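PDB 3VTG: high choriolytic enzyme 1 from Oryzias latipes, which hydrolyses the inner layer of the fish egg envelope as a zinc-dependent astacin-family protease, swelling the envelope so that the young fish can hatch. Local coordinates for residues 39-44 against 92-97; 49-54 against 103-108; 96-101 against 183-188. All blocks are in the same frame, centred on the assembly; numbering follows the deposited sequence.

Interaction 1: residues 39-44 against 92-97; sequences EGAMRA and MYSGII
Ala-41 of helix 32-43 lies against Ser-94 and Ile-97 of helix 94-105, joining the two helices that pack together in the N-terminal half of this astacin protease domain; the second helix carries the zinc-binding HExxH motif. The methyl group of Ala-41 does nearly all the touching on its side. Its CB meets CG2 of Ile-97 at 3.6 Å, an apolar pair with the CB of Ile-97 almost as near. Ile-97 has CG2 anti to the backbone N and CG1 swung beside that N (chi1 -61°), which aims the short branch at the alanine. One turn earlier, Ser-94 comes alongside: its OG sits 3.7 Å from Ala-41 CB, a plain van der Waals approach. That hydroxyl is used instead within its own helix, hydrogen-bonded to the side-chain NE2 of Gln-98, one turn on. The small residue lets the backbones close in, with the CA atoms of Ala-41 and Ser-94 4.9 Å apart. Further out, Met-92 reaches Thr-37 and Ile-38 one turn back on helix 32-43, and Met-42 covers Leu-101. On the far side Glu-39 forms a salt bridge with Arg-55 and a hydrogen bond with Tyr-24, anchoring helix 32-43 to the sheet. Helix 94-105 starts right at this junction: Tyr-93 is its N-cap, and the N of Ile-97 donates to Tyr-93 O at 3.0 Å.

Interaction 2: residues 49-54 against 103-108; sequences TCIRFV and HALGFQ. With ZN (zinc ion), chain B.
At the C-terminal end of the zinc-binding helix, where the HExxH motif runs into the glycine turn of the metzincins, Leu-105 packs on Ile-51 of the outermost strand 51-55. The two side chains meet tip to tip, Ile-51 CD1 lying 3.8 Å from Leu-105 CD2. With CD1 of Leu-105 anti to CA (chi2 180°), the other branch, CD2, turns to Ile-51 CD1; the nearest CA atoms, those of Ile-51 and Leu-105, stay 9.0 Å apart. Leu-105 CD2 also approaches CZ of Phe-53 obliquely at 4.3 Å. Gly-106 then ends the helix in a Schellman motif, its positive phi of 121° suiting glycine, and its N bonds back to His-103 O at 2.9 Å. The sharp turn brings Phe-107 O back to the imidazole of His-103: ND1 donates to it at 2.8 Å, approaching nearly along the C=O axis. This second-shell bond fixes the ring's rotation while NE2 binds zinc at 2.1 Å. On the strand side, Arg-52 NH1 grips two carbonyls, Thr-49 O and Ile-51 O, and an ST turn at Thr-49, with OG1 accepting from the N of Ile-51, leads into the strand. Around the contact, Leu-105 also touches Ile-22 of the adjoining strand 20-26, Ile-51 and Phe-107 rest on helix 187-196, and the Cys-50 to Cys-199 disulfide ties the residue before strand 51-55 to the C-terminal end of the chain.

Interaction 3: residues 96-101 against 183-188; sequences IIQHEL and NGMSRW. With ZN (zinc ion), chain B.
Direct touching between Gln-98 and Met-185 is slight: the two side chains cross at a slant, and OE1 of the glutamine lies 3.6 Å from the methyl CE of Met-185. Gln-98 is extended from CG outward (chi2 175°), carrying its amide off helix 94-105 toward the loop before helix 187-196. Met-185 runs straight to SD and then bends (chi3 -83°), bringing CE back to the amide oxygen. Gly-184 CA passes the same oxygen more loosely.

Water does the polar work. One molecule donates to Gln-98 OE1 at 2.6 Å and accepts from the N of Met-185 at 2.9 Å; a second accepts from Gln-98 NE2 and donates to Asn-183 O at 2.7 Å. Both ends of the amide are thus bridged to loop backbone, and NE2 is further bonded to Ser-94 OG, which helps to fix the orientation of the amide.

Metal bonds lie about a quarter turn round the helix, at the first residues of the HExxH motif, part of the longer HExxHxxGxxH zinc signature of the metzincins. A chi1 of 173° sets the His-99 ring opposite the backbone N and beside the carbonyl carbon, leading it away from residues 183-188 to the metal, where NE2 binds zinc at 2.1 Å; ND1 is held by Ile-152 O. His-103 and His-109 complete the protein ligands. Glu-100, the predicted catalytic residue, takes a hydrogen bond through OE2 from a zinc-bound water at 2.7 Å; that water is 2.1 Å from the zinc, and a second water also binds the metal.

Capping bonds start the partner helix. Ser-186 is the N-cap of helix 187-196: its OG caps a backbone N of the first turn, and its own N donates to Asp-189 OD2, consistent with a capping box.

How the interactions relate
From the N terminus, helix 32-43 and strand 51-55 supply the first halves of interactions 1 and 2, and both loops close on helix 94-105 after the chain has passed through further strands of the main sheet. Because 39-44 pairs with 92-97 and 49-54 with 103-108, these two loops cross. Interaction 3 begins where interaction 1 ends, sharing Ile-96 and Ile-97, and closes a much longer loop at 183-188, crossing interaction 2. The zinc-binding helix is thereby tied to helix 32-43, to edge strand 51-55 and to the loop that leads into helix 187-196. Neighbouring contacts also meet directly: Met-42 touches Phe-53, Phe-53 touches Leu-101, and Ala-44 touches Gln-98.

Interaction 1: residues 39-44 against 92-97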
loop_
_atom_site.group_PDB
_atom_site.type_symbol
_atom_site.label_atom_id
_atom_site.label_comp_id
_atom_site.label_asym_id
_atom_site.label_seq_id
_atom_site.Cartn_x
_atom_site.Cartn_y
_atom_site.Cartn_z
ATOM N N GLU A 39 -13.922 -0.401 7.164
ATOM C CA GLU A 39 -13.722 0.578 8.230
ATOM C C GLU A 39 -12.857 0.010 9.361
ATOM O O GLU A 39 -12.087 0.741 9.985
ATOM C CB GLU A 39 -15.062 1.138 8.732
ATOM C CG GLU A 39 -15.782 1.987 7.683
ATOM C CD GLU A 39 -16.998 2.743 8.205
ATOM O OE1 GLU A 39 -17.656 2.261 9.154
ATOM O OE2 GLU A 39 -17.312 3.824 7.649
ATOM N N GLY A 40 -12.964 -1.296 9.602
ATOM C CA GLY A 40 -12.108 -1.981 10.570
ATOM C C GLY A 40 -10.639 -1.897 10.195
ATOM O O GLY A 40 -9.786 -1.626 11.044
ATOM N N ALA A 41 -10.345 -2.120 8.915
ATOM C CA ALA A 41 -8.983 -2.007 8.399
ATOM C C ALA A 41 -8.450 -0.584 8.524
ATOM O O ALA A 41 -7.276 -0.381 8.830
ATOM C CB ALA A 41 -8.918 -2.480 6.957
ATOM N N MET A 42 -9.324 0.396 8.308
ATOM C CA MET A 42 -8.962 1.807 8.444
ATOM C C MET A 42 -8.547 2.153 9.867
ATOM O O MET A 42 -7.666 2.991 10.074
ATOM C CB MET A 42 -10.121 2.699 8.017
ATOM C CG MET A 42 -10.360 2.704 6.522
ATOM S SD MET A 42 -11.921 3.493 6.112
ATOM C CE MET A 42 -11.717 3.636 4.340
ATOM N N ARG A 43 -9.173 1.500 10.847
ATOM C CA ARG A 43 -8.859 1.740 12.253
ATOM C C ARG A 43 -7.438 1.337 12.633
ATOM O O ARG A 43 -6.903 1.825 13.625
ATOM C CB ARG A 43 -9.871 1.052 13.172
ATOM C CG ARG A 43 -11.193 1.792 13.299
ATOM C CD ARG A 43 -12.005 1.310 14.495
ATOM N NE ARG A 43 -12.366 -0.105 14.408
ATOM C CZ ARG A 43 -13.393 -0.585 13.711
ATOM N NH1 ARG A 43 -14.184 0.223 13.015
ATOM N NH2 ARG A 43 -13.628 -1.887 13.705
ATOM N N ALA A 44 -6.827 0.458 11.837
ATOM C CA ALA A 44 -5.457 0.002 12.085
ATOM C C ALA A 44 -4.435 1.139 12.061
ATOM O O ALA A 44 -3.326 1.001 12.577
ATOM C CB ALA A 44 -5.069 -1.082 11.088
ATOM N N MET A 92 -11.441 -8.696 0.316
ATOM C CA MET A 92 -12.109 -8.310 1.566
ATOM C C MET A 92 -11.430 -8.913 2.801
ATOM O O MET A 92 -12.012 -9.724 3.529
ATOM C CB MET A 92 -13.604 -8.645 1.515
ATOM C CG MET A 92 -14.450 -7.952 2.578
ATOM S SD MET A 92 -14.413 -6.146 2.515
ATOM C CE MET A 92 -15.261 -5.825 0.969
ATOM N N TYR A 93 -10.184 -8.502 3.012
ATOM C CA TYR A 93 -9.358 -8.970 4.118
ATOM C C TYR A 93 -8.607 -7.770 4.658
ATOM O O TYR A 93 -8.108 -6.946 3.888
ATOM C CB TYR A 93 -8.383 -10.048 3.638
ATOM C CG TYR A 93 -9.080 -11.234 3.018
ATOM C CD1 TYR A 93 -9.594 -12.257 3.813
ATOM C CD2 TYR A 93 -9.246 -11.321 1.636
ATOM C CE1 TYR A 93 -10.248 -13.339 3.248
ATOM C CE2 TYR A 93 -9.900 -12.401 1.062
ATOM C CZ TYR A 93 -10.396 -13.404 1.872
ATOM O OH TYR A 93 -11.042 -14.480 1.310
ATOM N N SER A 94 -8.530 -7.674 5.979
ATOM C CA SER A 94 -7.965 -6.493 6.628
ATOM C C SER A 94 -6.591 -6.092 6.090
ATOM O O SER A 94 -6.380 -4.932 5.749
ATOM C CB SER A 94 -7.909 -6.678 8.142
ATOM O OG SER A 94 -7.591 -5.450 8.771
ATOM N N GLY A 95 -5.672 -7.053 6.004
ATOM C CA GLY A 95 -4.307 -6.777 5.562
ATOM C C GLY A 95 -4.223 -6.246 4.143
ATOM O O GLY A 95 -3.453 -5.327 3.864
ATOM N N ILE A 96 -5.013 -6.827 3.242
ATOM C CA ILE A 96 -5.075 -6.369 1.855
ATOM C C ILE A 96 -5.617 -4.938 1.776
ATOM O O ILE A 96 -5.073 -4.095 1.046
ATOM C CB ILE A 96 -5.908 -7.335 0.979
ATOM C CG1 ILE A 96 -5.159 -8.664 0.808
ATOM C CG2 ILE A 96 -6.217 -6.718 -0.381
ATOM C CD1 ILE A 96 -5.932 -9.738 0.070
ATOM N N ILE A 97 -6.669 -4.659 2.542
ATOM C CA ILE A 97 -7.249 -3.316 2.567
ATOM C C ILE A 97 -6.229 -2.301 3.097
ATOM O O ILE A 97 -6.065 -1.227 2.520
ATOM C CB ILE A 97 -8.582 -3.265 3.351
ATOM C CG1 ILE A 97 -9.622 -4.188 2.702
ATOM C CG2 ILE A 97 -9.111 -1.835 3.415
ATOM C CD1 ILE A 97 -10.717 -4.655 3.640
#

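Interaction 2: residues 49-54 against 103-108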
loop_
_atom_site.group_PDB
_atom_site.type_symbol
_atom_site.label_atom_id
_atom_site.label_comp_id
_atom_site.label_asym_id
_atom_site.label_seq_id
_atom_site.Cartn_x
_atom_site.Cartn_y
_atom_site.Cartn_z
ATOM N N THR A 49 -0.299 6.069 14.226
ATOM C CA THR A 49 -0.057 7.148 13.249
ATOM C C THR A 49 -1.017 8.322 13.440
ATOM O O THR A 49 -1.968 8.235 14.223
ATOM C CB THR A 49 -0.135 6.682 11.771
ATOM O OG1 THR A 49 -1.498 6.679 11.324
ATOM C CG2 THR A 49 0.488 5.302 11.568
ATOM N N CYS A 50 -0.762 9.405 12.707
ATOM C CA CYS A 50 -1.638 10.579 12.714
ATOM C C CYS A 50 -2.642 10.581 11.545
ATOM O O CYS A 50 -3.319 11.585 11.294
ATOM C CB CYS A 50 -0.819 11.881 12.768
ATOM S SG CYS A 50 0.139 12.329 11.297
ATOM N N ILE A 51 -2.741 9.444 10.855
ATOM C CA ILE A 51 -3.696 9.262 9.757
ATOM C C ILE A 51 -5.079 8.920 10.313
ATOM O O ILE A 51 -5.209 8.045 11.169
ATOM C CB ILE A 51 -3.248 8.129 8.793
ATOM C CG1 ILE A 51 -1.840 8.378 8.227
ATOM C CG2 ILE A 51 -4.264 7.906 7.677
ATOM C CD1 ILE A 51 -1.669 9.644 7.416
ATOM N N ARG A 52 -6.100 9.620 9.823
ATOM C CA ARG A 52 -7.490 9.323 10.171
ATOM C C ARG A 52 -8.365 9.267 8.921
ATOM O O ARG A 52 -8.616 10.287 8.288
ATOM C CB ARG A 52 -8.059 10.370 11.140
ATOM C CG ARG A 52 -7.297 10.548 12.443
ATOM C CD ARG A 52 -7.450 9.365 13.387
ATOM N NE ARG A 52 -6.706 9.609 14.619
ATOM C CZ ARG A 52 -5.432 9.270 14.810
ATOM N NH1 ARG A 52 -4.746 8.649 13.857
ATOM N NH2 ARG A 52 -4.843 9.552 15.965
ATOM N N PHE A 53 -8.822 8.071 8.566
ATOM C CA PHE A 53 -9.796 7.919 7.495
ATOM C C PHE A 53 -11.184 8.189 8.068
ATOM O O PHE A 53 -11.587 7.551 9.044
ATOM C CB PHE A 53 -9.712 6.518 6.883
ATOM C CG PHE A 53 -8.419 6.248 6.162
ATOM C CD1 PHE A 53 -8.218 6.719 4.869
ATOM C CD2 PHE A 53 -7.399 5.526 6.776
ATOM C CE1 PHE A 53 -7.026 6.479 4.202
ATOM C CE2 PHE A 53 -6.204 5.280 6.113
ATOM C CZ PHE A 53 -6.019 5.759 4.825
ATOM N N VAL A 54 -11.896 9.155 7.483
ATOM C CA VAL A 54 -13.231 9.547 7.959
ATOM C C VAL A 54 -14.243 9.552 6.821
ATOM O O VAL A 54 -13.895 9.839 5.677
ATOM C CB VAL A 54 -13.245 10.939 8.640
ATOM C CG1 VAL A 54 -12.276 10.989 9.812
ATOM C CG2 VAL A 54 -12.963 12.055 7.641
ATOM N N HIS A 103 -1.007 2.475 -0.302
ATOM C CA HIS A 103 -0.813 3.038 -1.643
ATOM C C HIS A 103 -1.406 4.423 -1.712
ATOM O O HIS A 103 -0.761 5.355 -2.202
ATOM C CB HIS A 103 -1.457 2.178 -2.725
ATOM C CG HIS A 103 -0.669 0.945 -3.110
ATOM N ND1 HIS A 103 0.661 0.958 -3.339
ATOM C CD2 HIS A 103 -1.094 -0.356 -3.363
ATOM C CE1 HIS A 103 1.066 -0.276 -3.696
ATOM N NE2 HIS A 103 -0.010 -1.079 -3.710
ATOM N N ALA A 104 -2.639 4.571 -1.221
ATOM C CA ALA A 104 -3.328 5.866 -1.218
ATOM C C ALA A 104 -2.552 6.926 -0.433
ATOM O O ALA A 104 -2.611 8.112 -0.762
ATOM C CB ALA A 104 -4.745 5.725 -0.681
ATOM N N LEU A 105 -1.810 6.497 0.586
ATOM C CA LEU A 105 -0.947 7.405 1.344
ATOM C C LEU A 105 0.308 7.845 0.584
ATOM O O LEU A 105 0.906 8.872 0.915
ATOM C CB LEU A 105 -0.553 6.792 2.689
ATOM C CG LEU A 105 -1.650 6.595 3.736
ATOM C CD1 LEU A 105 -1.054 5.972 4.988
ATOM C CD2 LEU A 105 -2.352 7.904 4.062
ATOM N N GLY A 106 0.706 7.061 -0.417
ATOM C CA GLY A 106 1.865 7.383 -1.251
ATOM C C GLY A 106 2.976 6.347 -1.260
ATOM O O GLY A 106 4.072 6.623 -1.749
ATOM N N PHE A 107 2.699 5.153 -0.737
ATOM C CA PHE A 107 3.712 4.100 -0.634
ATOM C C PHE A 107 3.632 3.060 -1.740
ATOM O O PHE A 107 2.546 2.639 -2.146
ATOM C CB PHE A 107 3.670 3.442 0.745
ATOM C CG PHE A 107 4.015 4.385 1.852
ATOM C CD1 PHE A 107 5.336 4.763 2.073
ATOM C CD2 PHE A 107 3.019 4.935 2.646
ATOM C CE1 PHE A 107 5.659 5.656 3.078
ATOM C CE2 PHE A 107 3.337 5.829 3.657
ATOM C CZ PHE A 107 4.658 6.187 3.872
ATOM N N GLN A 108 4.804 2.649 -2.210
ATOM C CA GLN A 108 4.924 1.703 -3.315
ATOM C C GLN A 108 5.378 0.337 -2.816
ATOM O O GLN A 108 5.733 0.182 -1.647
ATOM C CB GLN A 108 5.891 2.254 -4.366
ATOM C CG GLN A 108 5.492 3.640 -4.853
ATOM C CD GLN A 108 6.534 4.285 -5.733
ATOM O OE1 GLN A 108 7.346 5.084 -5.266
ATOM N NE2 GLN A 108 6.519 3.944 -7.013
HETATM ZN ZN ZN B . -0.088 -3.159 -4.082
HETATM O O HOH W 1 -2.086 -3.054 -4.807
HETATM O O HOH W 2 -0.442 -5.352 -4.697
#

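Interaction 3: residues 96-101 against 183-188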
loop_
_atom_site.group_PDB
_atom_site.type_symbol
_atom_site.label_atom_id
_atom_site.label_comp_id
_atom_site.label_asym_id
_atom_site.label_seq_id
_atom_site.Cartn_x
_atom_site.Cartn_y
_atom_site.Cartn_z
ATOM N N ILE A 96 -5.013 -6.827 3.242
ATOM C CA ILE A 96 -5.075 -6.369 1.855
ATOM C C ILE A 96 -5.617 -4.938 1.776
ATOM O O ILE A 96 -5.073 -4.095 1.046
ATOM C CB ILE A 96 -5.908 -7.335 0.979
ATOM C CG1 ILE A 96 -5.159 -8.664 0.808
ATOM C CG2 ILE A 96 -6.217 -6.718 -0.381
ATOM C CD1 ILE A 96 -5.932 -9.738 0.070
ATOM N N ILE A 97 -6.669 -4.659 2.542
ATOM C CA ILE A 97 -7.249 -3.316 2.567
ATOM C C ILE A 97 -6.229 -2.301 3.097
ATOM O O ILE A 97 -6.065 -1.227 2.520
ATOM C CB ILE A 97 -8.582 -3.265 3.351
ATOM C CG1 ILE A 97 -9.622 -4.188 2.702
ATOM C CG2 ILE A 97 -9.111 -1.835 3.415
ATOM C CD1 ILE A 97 -10.717 -4.655 3.640
ATOM N N GLN A 98 -5.519 -2.664 4.165
ATOM C CA GLN A 98 -4.457 -1.815 4.715
ATOM C C GLN A 98 -3.351 -1.537 3.693
ATOM O O GLN A 98 -2.866 -0.409 3.586
ATOM C CB GLN A 98 -3.859 -2.445 5.970
ATOM C CG GLN A 98 -4.806 -2.515 7.157
ATOM C CD GLN A 98 -4.190 -3.264 8.321
ATOM O OE1 GLN A 98 -3.079 -2.949 8.756
ATOM N NE2 GLN A 98 -4.902 -4.260 8.832
ATOM N N HIS A 99 -2.966 -2.575 2.951
ATOM C CA HIS A 99 -2.008 -2.471 1.847
ATOM C C HIS A 99 -2.467 -1.426 0.851
ATOM O O HIS A 99 -1.698 -0.533 0.473
ATOM C CB HIS A 99 -1.841 -3.855 1.214
ATOM C CG HIS A 99 -1.004 -3.879 -0.046
ATOM N ND1 HIS A 99 0.232 -4.420 -0.085
ATOM C CD2 HIS A 99 -1.288 -3.450 -1.343
ATOM C CE1 HIS A 99 0.719 -4.327 -1.338
ATOM N NE2 HIS A 99 -0.211 -3.733 -2.106
ATOM N N GLU A 100 -3.732 -1.504 0.438
ATOM C CA GLU A 100 -4.282 -0.540 -0.523
ATOM C C GLU A 100 -4.333 0.885 0.023
ATOM O O GLU A 100 -4.012 1.842 -0.690
ATOM C CB GLU A 100 -5.668 -0.972 -1.020
ATOM C CG GLU A 100 -5.693 -2.297 -1.776
ATOM C CD GLU A 100 -4.676 -2.380 -2.904
ATOM O OE1 GLU A 100 -4.312 -1.335 -3.491
ATOM O OE2 GLU A 100 -4.236 -3.507 -3.205
ATOM N N LEU A 101 -4.725 1.022 1.286
ATOM C CA LEU A 101 -4.748 2.328 1.935
ATOM C C LEU A 101 -3.346 2.943 2.008
ATOM O O LEU A 101 -3.187 4.157 1.879
ATOM C CB LEU A 101 -5.397 2.235 3.318
ATOM C CG LEU A 101 -6.895 1.903 3.333
ATOM C CD1 LEU A 101 -7.322 1.471 4.728
ATOM C CD2 LEU A 101 -7.752 3.066 2.844
ATOM N N ASN A 183 -0.785 -9.738 7.106
ATOM C CA ASN A 183 -1.414 -9.786 8.419
ATOM C C ASN A 183 -1.654 -8.393 8.981
ATOM O O ASN A 183 -2.740 -8.090 9.459
ATOM C CB ASN A 183 -0.573 -10.625 9.386
ATOM C CG ASN A 183 -0.500 -12.085 8.981
ATOM O OD1 ASN A 183 -1.511 -12.703 8.655
ATOM N ND2 ASN A 183 0.706 -12.643 9.000
ATOM N N GLY A 184 -0.638 -7.541 8.909
ATOM C CA GLY A 184 -0.731 -6.189 9.438
ATOM C C GLY A 184 0.493 -5.387 9.058
ATOM O O GLY A 184 1.400 -5.893 8.393
ATOM N N MET A 185 0.517 -4.131 9.479
ATOM C CA MET A 185 1.627 -3.249 9.161
ATOM C C MET A 185 2.853 -3.550 10.008
ATOM O O MET A 185 2.750 -3.807 11.212
ATOM C CB MET A 185 1.203 -1.790 9.286
ATOM C CG MET A 185 0.303 -1.370 8.140
ATOM S SD MET A 185 -0.205 0.351 8.209
ATOM C CE MET A 185 -1.592 0.255 9.340
ATOM N N SER A 186 4.010 -3.554 9.355
ATOM C CA SER A 186 5.277 -3.769 10.035
ATOM C C SER A 186 5.715 -2.505 10.768
ATOM O O SER A 186 5.167 -1.420 10.550
ATOM C CB SER A 186 6.356 -4.176 9.030
ATOM O OG SER A 186 6.796 -3.055 8.284
ATOM N N ARG A 187 6.720 -2.649 11.623
ATOM C CA ARG A 187 7.293 -1.509 12.319
ATOM C C ARG A 187 7.731 -0.425 11.332
ATOM O O ARG A 187 7.426 0.754 11.523
ATOM C CB ARG A 187 8.461 -1.954 13.197
ATOM C CG ARG A 187 8.962 -0.887 14.155
ATOM C CD ARG A 187 10.242 -0.245 13.672
ATOM N NE ARG A 187 11.341 -1.205 13.611
ATOM C CZ ARG A 187 12.618 -0.887 13.787
ATOM N NH1 ARG A 187 12.958 0.366 14.045
ATOM N NH2 ARG A 187 13.551 -1.823 13.704
ATOM N N TRP A 188 8.430 -0.823 10.270
ATOM C CA TRP A 188 8.865 0.141 9.265
ATOM C C TRP A 188 7.733 0.731 8.467
ATOM O O TRP A 188 7.789 1.908 8.131
ATOM C CB TRP A 188 9.969 -0.419 8.371
ATOM C CG TRP A 188 11.276 -0.579 9.105
ATOM C CD1 TRP A 188 11.972 -1.757 9.348
ATOM C CD2 TRP A 188 12.084 0.477 9.737
ATOM N NE1 TRP A 188 13.121 -1.512 10.057
ATOM C CE2 TRP A 188 13.247 -0.194 10.325
ATOM C CE3 TRP A 188 11.966 1.862 9.867
ATOM C CZ2 TRP A 188 14.239 0.508 11.004
ATOM C CZ3 TRP A 188 12.973 2.557 10.551
ATOM C CH2 TRP A 188 14.080 1.894 11.104
HETATM ZN ZN ZN B . -0.088 -3.159 -4.082
HETATM O O HOH W 3 -1.760 -3.229 11.014
HETATM O O HOH W 4 -4.164 -6.357 11.032
HETATM O O HOH W 1 -2.086 -3.054 -4.807
HETATM O O HOH W 2 -0.442 -5.352 -4.697
#